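Local coordinates for protein PTHB1 (Homo sapiens, PDB 4YD8) that forms part of the BBSome, a coat complex thought to sort specific membrane proteins to the primary cilium and required for ciliogenesis, at residues Gly40-Ile44 with Gly340-Leu345. Numbering follows the deposited sequence.
Sequences GQDKI and GCLHDL
Edge strands carry peptide groups in need of partners, and residues 40-44 and 340-345 illustrate how a loop can supply them. Gly40 has positive phi (74/14); Gln41 and Asp42 are extended, leading into the strand that starts at Lys43. Gly340 to Leu342 end a strand, and a type I' turn from Leu342 to Leu345, with His343 and Asp344 both near 60/30, is closed by Leu342 N to Leu345 O (3.0 Å) and Leu345 N to Leu342 O (2.9 Å). The register centres on Asp42 and Cys341, their CA atoms 5.3 Å apart. Asp42 grips Cys341 at two points: its N donates to Cys341 O (2.7 Å), while its m rotamer brings OD2 to accept from Cys341 N (2.9 Å). Gly340 CA lies 3.3 Å from Asp42 OD2, and a CB here would clash with that oxygen. In the seven-bladed beta-propeller formed by the N-terminal part of PTHB1, the contact joins two blades: that of strand 43-47 and the ring-closing one, where edge strand 334-342, 348-353 and 357-362 are completed, velcro fashion, by N-terminal strand 8-17. Gln41, m at chi1 and chi2, reaches the turn, where OE1 accepts from Asp344 N (2.7 Å) and from a water (2.7 Å) that weakly accepts from His343 N (3.3 Å). Gln41 NE2 crowds Cys341 SG at 2.8 Å in the given conformer of two. Lys43, directed away, folds back so that NZ donates to Gln41 O (2.8 Å) and salt-bridges Asp35. Leu342 CD2 sits 3.2 Å from Asp42 O and Leu342 CD1 4.4 Å from Ile44 CG1; the Leu342 and Ile44 side chains both touch Leu31 and Val350.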
loop_
_atom_site.group_PDB
_atom_site.type_symbol
_atom_site.label_atom_id
_atom_site.label_comp_id
_atom_site.label_asym_id
_atom_site.label_seq_id
_atom_site.Cartn_x
_atom_site.Cartn_y
_atom_site.Cartn_z
ATOM N N GLY A 40 1.626 -5.612 -19.127
ATOM C CA GLY A 40 0.830 -5.112 -18.018
ATOM C C GLY A 40 0.905 -5.921 -16.728
ATOM O O GLY A 40 0.097 -5.734 -15.823
ATOM N N GLN A 41 1.873 -6.820 -16.631
ATOM C CA GLN A 41 2.032 -7.624 -15.419
ATOM C C GLN A 41 2.608 -6.835 -14.248
ATOM O O GLN A 41 3.525 -6.026 -14.421
ATOM C CB GLN A 41 2.929 -8.828 -15.708
ATOM C CG GLN A 41 2.342 -9.751 -16.740
ATOM C CD GLN A 41 1.142 -10.467 -16.192
ATOM O OE1 GLN A 41 1.261 -11.267 -15.260
ATOM N NE2 GLN A 41 -0.030 -10.167 -16.737
ATOM N N ASP A 42 2.101 -7.087 -13.042
ATOM C CA ASP A 42 2.722 -6.487 -11.865
ATOM C C ASP A 42 4.050 -7.157 -11.547
ATOM O O ASP A 42 4.308 -8.282 -11.969
ATOM C CB ASP A 42 1.809 -6.577 -10.638
ATOM C CG ASP A 42 0.596 -5.691 -10.765
ATOM O OD1 ASP A 42 0.753 -4.571 -11.311
ATOM O OD2 ASP A 42 -0.497 -6.111 -10.329
ATOM N N LYS A 43 4.894 -6.442 -10.821
ATOM C CA LYS A 43 6.057 -7.046 -10.183
ATOM C C LYS A 43 5.891 -6.839 -8.689
ATOM O O LYS A 43 5.185 -5.925 -8.279
ATOM C CB LYS A 43 7.367 -6.424 -10.662
ATOM C CG LYS A 43 7.767 -6.865 -12.063
ATOM C CD LYS A 43 6.972 -6.128 -13.113
ATOM C CE LYS A 43 7.091 -6.807 -14.469
ATOM N NZ LYS A 43 6.172 -6.140 -15.418
ATOM N N ILE A 44 6.525 -7.688 -7.887
ATOM C CA ILE A 44 6.486 -7.523 -6.436
ATOM C C ILE A 44 7.691 -6.682 -6.036
ATOM O O ILE A 44 8.834 -7.039 -6.358
ATOM C CB ILE A 44 6.537 -8.862 -5.698
ATOM C CG1 ILE A 44 5.412 -9.792 -6.159
ATOM C CG2 ILE A 44 6.457 -8.668 -4.191
ATOM C CD1 ILE A 44 5.592 -11.192 -5.631
ATOM N N GLY A 340 -2.949 -8.558 -7.371
ATOM C CA GLY A 340 -2.538 -8.017 -8.651
ATOM C C GLY A 340 -2.424 -9.046 -9.732
ATOM O O GLY A 340 -2.904 -10.174 -9.598
ATOM N N CYS A 341 -1.777 -8.647 -10.819
ATOM C CA CYS A 341 -1.642 -9.504 -11.982
ATOM C C CYS A 341 -0.236 -10.082 -12.080
ATOM O O CYS A 341 0.734 -9.359 -12.356
ATOM C CB CYS A 341 -1.985 -8.723 -13.249
ATOM S SG CYS A 341 -1.911 -9.705 -14.742
ATOM N N LEU A 342 -0.134 -11.385 -11.853
ATOM C CA LEU A 342 1.134 -12.100 -11.851
ATOM C C LEU A 342 0.935 -13.390 -12.603
ATOM O O LEU A 342 -0.172 -13.915 -12.608
ATOM C CB LEU A 342 1.597 -12.394 -10.428
ATOM C CG LEU A 342 1.764 -11.170 -9.512
ATOM C CD1 LEU A 342 1.894 -11.612 -8.073
ATOM C CD2 LEU A 342 3.001 -10.403 -9.919
ATOM N N HIS A 343 1.989 -13.880 -13.248
ATOM C CA HIS A 343 1.916 -15.141 -13.986
ATOM C C HIS A 343 0.785 -15.077 -15.018
ATOM O O HIS A 343 0.131 -16.080 -15.319
ATOM C CB HIS A 343 1.732 -16.313 -13.001
ATOM C CG HIS A 343 1.785 -17.671 -13.637
ATOM N ND1 HIS A 343 2.730 -18.021 -14.580
ATOM C CD2 HIS A 343 1.009 -18.769 -13.458
ATOM C CE1 HIS A 343 2.532 -19.274 -14.955
ATOM N NE2 HIS A 343 1.497 -19.750 -14.290
ATOM N N ASP A 344 0.560 -13.871 -15.539
ATOM C CA ASP A 344 -0.450 -13.594 -16.559
ATOM C C ASP A 344 -1.866 -13.902 -16.105
ATOM O O ASP A 344 -2.744 -14.166 -16.929
ATOM C CB ASP A 344 -0.144 -14.375 -17.839
ATOM C CG ASP A 344 1.254 -14.109 -18.351
ATOM O OD1 ASP A 344 1.644 -12.922 -18.432
ATOM O OD2 ASP A 344 1.971 -15.086 -18.653
ATOM N N LEU A 345 -2.074 -13.851 -14.796
ATOM C CA LEU A 345 -3.362 -14.116 -14.167
ATOM C C LEU A 345 -3.764 -12.944 -13.302
ATOM O O LEU A 345 -2.916 -12.363 -12.628
ATOM C CB LEU A 345 -3.282 -15.386 -13.313
ATOM C CG LEU A 345 -3.021 -16.654 -14.116
ATOM C CD1 LEU A 345 -2.544 -17.770 -13.210
ATOM C CD2 LEU A 345 -4.277 -17.053 -14.846
HETATM O O HOH W 1 3.895 -11.920 -15.069
#